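Local coordinates for protein serine protease p27 (Human astrovirus 1, PDB 2W5E) that probably cleaves the astrovirus polyprotein into functional products, as a trypsin-like serine endopeptidase with a charge-relay triad, at residues 42-47 with 53-58; 64-69 with 139-144; 81-86 with 153-158. All coordinates share one frame; numbering follows the deposited sequence.

How the interactions relate
The chain folds into two six-stranded antiparallel barrels, and the three contacts run from the outer edge of the first to the seam between the two. Interaction 1 is a hairpin of the first barrel; its centre lies about 17 Å from that of interaction 2, and A56 CB packs on I69 CG2 at 3.6 Å. Interaction 2 joins the barrels beside the catalytic residues: it contains D65, and the Q143 side chain is about 4 Å from that of H37 and about 7 Å from that of S127. Interaction 3, centred about 11 Å from interaction 2, is tied to it through K64 and through the neighbouring strands 138-146 and 149-154.

Interaction 1. Residues 42-47 with 53-58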
loop_
_atom_site.group_PDB
_atom_site.type_symbol
_atom_site.label_atom_id
_atom_site.label_comp_id
_atom_site.label_asym_id
_atom_site.label_seq_id
_atom_site.Cartn_x
_atom_site.Cartn_y
_atom_site.Cartn_z
ATOM N N ASN A 42 36.429 14.225 -3.267
ATOM C CA ASN A 42 36.409 12.772 -3.206
ATOM C C ASN A 42 35.540 12.207 -4.329
ATOM O O ASN A 42 34.313 12.261 -4.244
ATOM C CB ASN A 42 35.863 12.311 -1.851
ATOM C CG ASN A 42 36.606 12.924 -0.674
ATOM O OD1 ASN A 42 36.167 13.921 -0.092
ATOM N ND2 ASN A 42 37.732 12.329 -0.317
ATOM N N THR A 43 36.183 11.692 -5.355
ATOM C CA THR A 43 35.540 10.981 -6.427
ATOM C C THR A 43 34.762 9.753 -5.981
ATOM O O THR A 43 33.729 9.464 -6.469
ATOM C CB THR A 43 36.565 10.555 -7.429
ATOM O OG1 THR A 43 37.187 11.681 -8.024
ATOM C CG2 THR A 43 35.919 9.842 -8.541
ATOM N N PHE A 44 35.304 9.063 -5.027
ATOM C CA PHE A 44 34.648 7.963 -4.331
ATOM C C PHE A 44 34.311 8.360 -2.895
ATOM O O PHE A 44 35.172 8.841 -2.150
ATOM C CB PHE A 44 35.515 6.698 -4.331
ATOM C CG PHE A 44 35.664 6.062 -5.685
ATOM C CD1 PHE A 44 34.697 5.181 -6.166
ATOM C CD2 PHE A 44 36.783 6.329 -6.475
ATOM C CE1 PHE A 44 34.832 4.583 -7.417
ATOM C CE2 PHE A 44 36.930 5.737 -7.734
ATOM C CZ PHE A 44 35.948 4.866 -8.206
ATOM N N VAL A 45 33.051 8.157 -2.518
ATOM C CA VAL A 45 32.593 8.438 -1.160
ATOM C C VAL A 45 32.028 7.175 -0.512
ATOM O O VAL A 45 31.695 6.205 -1.202
ATOM C CB VAL A 45 31.538 9.589 -1.121
ATOM C CG1 VAL A 45 32.133 10.896 -1.663
ATOM C CG2 VAL A 45 30.260 9.204 -1.888
ATOM N N ASN A 46 31.948 7.184 0.813
ATOM C CA ASN A 46 31.221 6.153 1.531
ATOM C C ASN A 46 29.763 6.574 1.714
ATOM O O ASN A 46 29.471 7.744 1.975
ATOM C CB ASN A 46 31.870 5.865 2.886
ATOM C CG ASN A 46 33.235 5.198 2.758
ATOM O OD1 ASN A 46 33.481 4.422 1.833
ATOM N ND2 ASN A 46 34.123 5.491 3.703
ATOM N N VAL A 47 28.861 5.617 1.541
ATOM C CA VAL A 47 27.430 5.831 1.760
ATOM C C VAL A 47 26.981 4.829 2.807
ATOM O O VAL A 47 27.264 3.643 2.692
ATOM C CB VAL A 47 26.603 5.641 0.462
ATOM C CG1 VAL A 47 25.108 5.787 0.749
ATOM C CG2 VAL A 47 27.044 6.618 -0.620
ATOM N N MET A 53 27.742 0.071 5.102
ATOM C CA MET A 53 28.558 1.035 4.370
ATOM C C MET A 53 28.841 0.547 2.956
ATOM O O MET A 53 29.208 -0.607 2.753
ATOM C CB MET A 53 29.868 1.304 5.115
ATOM C CG MET A 53 29.691 2.133 6.375
ATOM S SD MET A 53 29.746 3.897 6.026
ATOM C CE MET A 53 31.486 4.224 6.290
ATOM N N TYR A 54 28.658 1.441 1.989
ATOM C CA TYR A 54 28.916 1.163 0.582
ATOM C C TYR A 54 29.904 2.183 0.040
ATOM O O TYR A 54 29.889 3.343 0.451
ATOM C CB TYR A 54 27.637 1.316 -0.249
ATOM C CG TYR A 54 26.454 0.454 0.135
ATOM C CD1 TYR A 54 26.098 -0.649 -0.640
ATOM C CD2 TYR A 54 25.659 0.770 1.238
ATOM C CE1 TYR A 54 24.996 -1.438 -0.311
ATOM C CE2 TYR A 54 24.559 -0.012 1.576
ATOM C CZ TYR A 54 24.230 -1.112 0.791
ATOM O OH TYR A 54 23.137 -1.890 1.115
ATOM N N GLU A 55 30.746 1.756 -0.894
ATOM C CA GLU A 55 31.538 2.693 -1.678
ATOM C C GLU A 55 30.725 3.079 -2.906
ATOM O O GLU A 55 30.094 2.224 -3.528
ATOM C CB GLU A 55 32.883 2.081 -2.083
ATOM C CG GLU A 55 33.804 3.067 -2.793
ATOM C CD GLU A 55 35.064 2.423 -3.332
ATOM O OE1 GLU A 55 34.967 1.596 -4.266
ATOM O OE2 GLU A 55 36.155 2.760 -2.832
ATOM N N ALA A 56 30.730 4.366 -3.236
ATOM C CA ALA A 56 29.964 4.879 -4.364
ATOM C C ALA A 56 30.754 5.961 -5.086
ATOM O O ALA A 56 31.545 6.666 -4.471
ATOM C CB ALA A 56 28.610 5.425 -3.890
ATOM N N LYS A 57 30.523 6.090 -6.387
ATOM C CA LYS A 57 31.276 7.017 -7.220
ATOM C C LYS A 57 30.461 8.235 -7.630
ATOM O O LYS A 57 29.333 8.106 -8.118
ATOM C CB LYS A 57 31.801 6.299 -8.468
ATOM C CG LYS A 57 32.799 7.110 -9.278
ATOM C CD LYS A 57 33.234 6.362 -10.534
ATOM C CE LYS A 57 34.413 7.051 -11.196
ATOM N NZ LYS A 57 34.922 6.300 -12.382
ATOM N N VAL A 58 31.050 9.414 -7.441
ATOM C CA VAL A 58 30.466 10.660 -7.931
ATOM C C VAL A 58 30.275 10.563 -9.446
ATOM O O VAL A 58 31.187 10.152 -10.164
ATOM C CB VAL A 58 31.341 11.889 -7.563
ATOM C CG1 VAL A 58 30.762 13.171 -8.152
ATOM C CG2 VAL A 58 31.465 12.020 -6.057
#
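F44 lays its ring against the aliphatic chain of K57, and this pair dominates one face of the antiparallel hairpin formed by strands 44-49 and 52-60. K57 CG stands over the face of the ring, 4.2 Å from its centroid and 27° off the normal, a CH-pi contact. With CG anti to the backbone N (chi1 -170°) and every later torsion extended, the lysine can run past the ring, CB and CG meeting F44 CE1 while CD and CE pass CZ. E55, on the same face, reaches the ring obliquely, its CD 4.0 Å from F44 CD1. Farther along, M53 bends at chi2 and chi3 and brings CE back to N46 CB at 3.8 Å; the amide of N46 is turned to D17 of strand 13-18, to which ND2 donates.

The opposite face is buried and largely apolar. V47 CG2 touches A56 CB at 3.8 Å, V45 and A56 both pack on I69, and Y54 presents its ring edge, in plane, to V47 O, with CD2 3.6 Å from that oxygen.

Beneath the side chains the ladder is regular. V45 and A56 exchange both N-H...O bonds, at 2.9 Å for V45 N to A56 O. V47 and Y54 do likewise, with V47 N 2.7 Å from Y54 O, and V58 N closes the end on T43 O. F44-K57 and N46-E55 are the intervening non-hydrogen-bonded pairs. The chemistry is two-sided: V45, V47, A56 and Y54 supply part of the buried side of the first barrel, whereas on the surface face the ring of F44 lies against lysine methylenes and beside the E55 carboxylate.

Interaction 2. Residues 64-69 with 139-144; sequences KDIAFI and LAVHQT
Q143 reaches from strand 138-146 of the second barrel to D65 at the start of strand 66-70 of the first, bridging the two barrels of the chymotrypsin-like (PA clan) fold. The tight part is small and apolar. I66 CD1 packs on V141 CG2 at 3.9 Å, with CG1 of the isoleucine close to the same methyl, and the two buried side chains slant across each other. V33 of strand 31-35 and I155 also lie against I66, continuing this packing.

Toward the more exposed end the contact thins to a single amide arm. Its chain, bent at chi2 (-70°), carries the Q143 amide to D65, where Q143 OE1 lies 3.5 Å from D65 CB. D65, a charge-relay residue, is the centre of an inverse gamma turn closed by I66 N and K64 O, and it meets Q143 through its backbone carbonyl and CB rather than its carboxylate. H37, another member of the triad, lies close to the Q143 side chain, so this arm borders the active site.

The grip is bent: Q143 NE2 donates to D65 O at 2.8 Å from 37° above the carbonyl plane, while a weak 3.4 Å bond runs from the same NE2 to V141 O.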
loop_
_atom_site.group_PDB
_atom_site.type_symbol
_atom_site.label_atom_id
_atom_site.label_comp_id
_atom_site.label_asym_id
_atom_site.label_seq_id
_atom_site.Cartn_x
_atom_site.Cartn_y
_atom_site.Cartn_z
ATOM N N LYS A 64 25.632 24.384 -10.307
ATOM C CA LYS A 64 24.988 24.462 -8.993
ATOM C C LYS A 64 25.769 23.661 -7.955
ATOM O O LYS A 64 26.383 22.644 -8.283
ATOM C CB LYS A 64 23.549 23.946 -9.055
ATOM C CG LYS A 64 22.537 24.970 -9.525
ATOM C CD LYS A 64 21.124 24.410 -9.463
ATOM C CE LYS A 64 20.135 25.370 -10.096
ATOM N NZ LYS A 64 18.798 24.748 -10.269
ATOM N N ASP A 65 25.735 24.124 -6.709
ATOM C CA ASP A 65 26.463 23.489 -5.615
ATOM C C ASP A 65 25.788 22.190 -5.153
ATOM O O ASP A 65 25.490 22.005 -3.972
ATOM C CB ASP A 65 26.643 24.475 -4.450
ATOM C CG ASP A 65 27.603 25.622 -4.784
ATOM O OD1 ASP A 65 28.519 25.432 -5.613
ATOM O OD2 ASP A 65 27.444 26.717 -4.208
ATOM N N ILE A 66 25.559 21.297 -6.112
ATOM C CA ILE A 66 24.917 20.009 -5.878
ATOM C C ILE A 66 25.793 18.916 -6.499
ATOM O O ILE A 66 26.497 19.160 -7.479
ATOM C CB ILE A 66 23.470 19.994 -6.467
ATOM C CG1 ILE A 66 22.555 20.937 -5.671
ATOM C CG2 ILE A 66 22.874 18.591 -6.470
ATOM C CD1 ILE A 66 21.253 21.294 -6.385
ATOM N N ALA A 67 25.758 17.725 -5.910
ATOM C CA ALA A 67 26.511 16.578 -6.414
ATOM C C ALA A 67 25.597 15.379 -6.675
ATOM O O ALA A 67 24.695 15.090 -5.889
ATOM C CB ALA A 67 27.621 16.204 -5.439
ATOM N N PHE A 68 25.841 14.689 -7.786
ATOM C CA PHE A 68 25.104 13.476 -8.125
ATOM C C PHE A 68 26.021 12.260 -8.055
ATOM O O PHE A 68 27.051 12.203 -8.729
ATOM C CB PHE A 68 24.455 13.597 -9.511
ATOM C CG PHE A 68 23.411 14.674 -9.601
ATOM C CD1 PHE A 68 22.080 14.405 -9.280
ATOM C CD2 PHE A 68 23.753 15.958 -10.006
ATOM C CE1 PHE A 68 21.108 15.406 -9.353
ATOM C CE2 PHE A 68 22.792 16.964 -10.083
ATOM C CZ PHE A 68 21.462 16.684 -9.759
ATOM N N ILE A 69 25.625 11.298 -7.231
ATOM C CA ILE A 69 26.380 10.078 -6.991
ATOM C C ILE A 69 25.580 8.889 -7.537
ATOM O O ILE A 69 24.386 8.775 -7.275
ATOM C CB ILE A 69 26.632 9.896 -5.469
ATOM C CG1 ILE A 69 27.448 11.074 -4.913
ATOM C CG2 ILE A 69 27.299 8.557 -5.173
ATOM C CD1 ILE A 69 27.278 11.309 -3.428
ATOM N N LEU A 139 12.344 20.096 -3.511
ATOM C CA LEU A 139 12.431 21.417 -4.128
ATOM C C LEU A 139 13.875 21.904 -4.215
ATOM O O LEU A 139 14.232 22.649 -5.129
ATOM C CB LEU A 139 11.631 22.439 -3.309
ATOM C CG LEU A 139 10.126 22.253 -3.099
ATOM C CD1 LEU A 139 9.629 23.256 -2.075
ATOM C CD2 LEU A 139 9.373 22.405 -4.405
ATOM N N ALA A 140 14.691 21.496 -3.245
ATOM C CA ALA A 140 16.017 22.081 -3.052
ATOM C C ALA A 140 16.936 21.199 -2.203
ATOM O O ALA A 140 16.488 20.248 -1.571
ATOM C CB ALA A 140 15.886 23.471 -2.419
ATOM N N VAL A 141 18.223 21.542 -2.198
ATOM C CA VAL A 141 19.241 20.832 -1.411
ATOM C C VAL A 141 19.875 21.782 -0.381
ATOM O O VAL A 141 20.456 22.802 -0.756
ATOM C CB VAL A 141 20.339 20.231 -2.336
ATOM C CG1 VAL A 141 21.392 19.483 -1.526
ATOM C CG2 VAL A 141 19.721 19.317 -3.400
ATOM N N HIS A 142 19.763 21.468 0.880
ATOM C CA HIS A 142 20.261 22.306 1.921
ATOM C C HIS A 142 21.772 22.554 1.870
ATOM O O HIS A 142 22.536 21.665 1.760
ATOM C CB HIS A 142 19.905 21.745 3.266
ATOM C CG HIS A 142 20.372 22.580 4.407
ATOM N ND1 HIS A 142 19.536 23.411 5.105
ATOM C CD2 HIS A 142 21.587 22.708 4.976
ATOM C CE1 HIS A 142 20.213 24.006 6.060
ATOM N NE2 HIS A 142 21.458 23.597 6.004
ATOM N N GLN A 143 22.161 23.803 1.951
ATOM C CA GLN A 143 23.550 24.215 1.745
ATOM C C GLN A 143 24.218 24.727 3.015
ATOM O O GLN A 143 25.312 24.284 3.365
ATOM C CB GLN A 143 23.639 25.288 0.654
ATOM C CG GLN A 143 23.208 24.826 -0.724
ATOM C CD GLN A 143 24.175 23.832 -1.343
ATOM O OE1 GLN A 143 25.393 23.973 -1.225
ATOM N NE2 GLN A 143 23.633 22.824 -2.017
ATOM N N THR A 144 23.558 25.658 3.703
ATOM C CA THR A 144 24.179 26.354 4.828
ATOM C C THR A 144 23.161 26.943 5.804
ATOM O O THR A 144 21.953 26.918 5.554
ATOM C CB THR A 144 25.129 27.475 4.324
ATOM O OG1 THR A 144 25.872 28.020 5.426
ATOM C CG2 THR A 144 24.345 28.583 3.621
#

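Interaction 3. Residues 81-86 with 153-158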
loop_
_atom_site.group_PDB
_atom_site.type_symbol
_atom_site.label_atom_id
_atom_site.label_comp_id
_atom_site.label_asym_id
_atom_site.label_seq_id
_atom_site.Cartn_x
_atom_site.Cartn_y
_atom_site.Cartn_z
ATOM N N LEU A 81 12.919 10.053 -3.681
ATOM C CA LEU A 81 12.225 11.324 -3.765
ATOM C C LEU A 81 12.073 11.775 -5.209
ATOM O O LEU A 81 13.002 11.672 -6.006
ATOM C CB LEU A 81 12.956 12.389 -2.938
ATOM C CG LEU A 81 13.150 12.122 -1.437
ATOM C CD1 LEU A 81 13.896 13.268 -0.776
ATOM C CD2 LEU A 81 11.820 11.860 -0.724
ATOM N N LYS A 82 10.886 12.268 -5.534
ATOM C CA LYS A 82 10.626 12.838 -6.849
ATOM C C LYS A 82 10.659 14.360 -6.785
ATOM O O LYS A 82 10.471 14.949 -5.721
ATOM C CB LYS A 82 9.290 12.325 -7.405
ATOM C CG LYS A 82 9.362 10.876 -7.888
ATOM C CD LYS A 82 8.044 10.384 -8.486
ATOM C CE LYS A 82 7.130 9.765 -7.429
ATOM N NZ LYS A 82 6.005 8.985 -8.040
ATOM N N LEU A 83 10.931 14.993 -7.921
ATOM C CA LEU A 83 10.911 16.448 -7.998
ATOM C C LEU A 83 9.498 16.955 -8.252
ATOM O O LEU A 83 8.656 16.226 -8.785
ATOM C CB LEU A 83 11.875 16.953 -9.073
ATOM C CG LEU A 83 13.298 17.251 -8.593
ATOM C CD1 LEU A 83 14.082 15.977 -8.327
ATOM C CD2 LEU A 83 14.007 18.097 -9.618
ATOM N N SER A 84 9.238 18.199 -7.860
ATOM C CA SER A 84 7.901 18.764 -8.008
ATOM C C SER A 84 7.638 19.277 -9.414
ATOM O O SER A 84 8.507 19.893 -10.039
ATOM C CB SER A 84 7.651 19.882 -6.999
ATOM O OG SER A 84 6.355 20.426 -7.198
ATOM N N LYS A 85 6.424 19.021 -9.895
ATOM C CA LYS A 85 5.967 19.520 -11.188
ATOM C C LYS A 85 5.492 20.965 -11.044
ATOM O O LYS A 85 5.868 21.832 -11.840
ATOM C CB LYS A 85 4.833 18.648 -11.738
ATOM C CG LYS A 85 5.030 17.142 -11.563
ATOM C CD LYS A 85 4.028 16.350 -12.402
ATOM C CE LYS A 85 4.040 14.864 -12.051
ATOM N NZ LYS A 85 3.276 14.579 -10.794
ATOM N N ASN A 86 4.664 21.210 -10.025
ATOM C CA ASN A 86 4.128 22.544 -9.735
ATOM C C ASN A 86 4.530 22.989 -8.327
ATOM O O ASN A 86 3.744 22.844 -7.383
ATOM C CB ASN A 86 2.600 22.561 -9.882
ATOM C CG ASN A 86 2.126 21.909 -11.170
ATOM O OD1 ASN A 86 2.444 22.369 -12.273
ATOM N ND2 ASN A 86 1.356 20.829 -11.036
ATOM N N VAL A 153 19.828 25.459 -2.238
ATOM C CA VAL A 153 19.795 25.746 -3.673
ATOM C C VAL A 153 18.683 24.938 -4.336
ATOM O O VAL A 153 18.643 23.710 -4.216
ATOM C CB VAL A 153 21.154 25.454 -4.372
ATOM C CG1 VAL A 153 21.066 25.746 -5.863
ATOM C CG2 VAL A 153 22.269 26.288 -3.755
ATOM N N ILE A 154 17.790 25.642 -5.029
ATOM C CA ILE A 154 16.692 25.021 -5.775
ATOM C C ILE A 154 17.210 24.067 -6.858
ATOM O O ILE A 154 18.172 24.376 -7.570
ATOM C CB ILE A 154 15.714 26.090 -6.363
ATOM C CG1 ILE A 154 14.745 26.580 -5.285
ATOM C CG2 ILE A 154 14.893 25.540 -7.525
ATOM C CD1 ILE A 154 15.096 27.918 -4.691
ATOM N N ILE A 155 16.570 22.905 -6.954
ATOM C CA ILE A 155 16.931 21.885 -7.930
ATOM C C ILE A 155 15.804 21.698 -8.951
ATOM O O ILE A 155 14.623 21.815 -8.615
ATOM C CB ILE A 155 17.297 20.537 -7.228
ATOM C CG1 ILE A 155 17.943 19.551 -8.216
ATOM C CG2 ILE A 155 16.084 19.929 -6.507
ATOM C CD1 ILE A 155 18.475 18.262 -7.575
ATOM N N ASP A 156 16.177 21.432 -10.200
ATOM C CA ASP A 156 15.207 21.070 -11.235
ATOM C C ASP A 156 15.741 19.915 -12.106
ATOM O O ASP A 156 16.930 19.599 -12.034
ATOM C CB ASP A 156 14.760 22.304 -12.048
ATOM C CG ASP A 156 15.861 22.885 -12.909
ATOM O OD1 ASP A 156 16.250 22.232 -13.895
ATOM O OD2 ASP A 156 16.314 24.014 -12.622
ATOM N N PRO A 157 14.862 19.257 -12.896
ATOM C CA PRO A 157 15.272 18.080 -13.675
ATOM C C PRO A 157 16.454 18.281 -14.637
ATOM O O PRO A 157 17.126 17.303 -14.981
ATOM C CB PRO A 157 14.002 17.717 -14.454
ATOM C CG PRO A 157 12.899 18.244 -13.620
ATOM C CD PRO A 157 13.425 19.540 -13.083
ATOM N N THR A 158 16.710 19.521 -15.056
ATOM C CA THR A 158 17.803 19.803 -15.993
ATOM C C THR A 158 19.171 19.814 -15.309
ATOM O O THR A 158 20.204 19.827 -15.983
ATOM C CB THR A 158 17.603 21.135 -16.765
ATOM O OG1 THR A 158 17.868 22.247 -15.900
ATOM C CG2 THR A 158 16.186 21.242 -17.334
#
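The backbones stay well apart where L83 faces D156, their CA atoms 7.1 Å from each other, with 81-86 in an irregular connection and 153-158 leaving strand 149-154 for a turn. A single side chain spans the gap. L83 turns CB toward the other segment and does its touching with one branch, CD2; a chi1 of -91°, off the usual staggered values, together with chi2 at 74° brings this methyl over the D156-P157 peptide. It lies 3.5 Å from D156 C and 3.6 Å from P157 N. From there L83 CD2 also meets the proline ring, with P157 CD at 3.8 Å, and reaches I155 CG2 at a looser 4.2 Å. The leucine methyl thus rests on a peptide link between a buried isoleucine and a surface proline, held by van der Waals contact alone. I155 is backed by I66 and F68 of strand 66-70.

The D156 side chain heads away from L83 and shapes its own turn. Its OD1 takes T158 OG1 at 2.6 Å on the syn lone pair and T158 N at 3.0 Å on the anti side, so two bonds fix the carboxylate's rotation. The second makes an Asx turn just beyond the peptide under L83. D156 N is bonded to D159, and K64 NZ, bonded to I154 O and in a salt bridge with D159, makes only a long, weak ion pair with D156 OD2.

In the two-barrel, trypsin-like fold, 81-86 belongs to the connection between barrels and 153-158 begins the C-terminal tail; this packing is where interbarrel linker and tail meet.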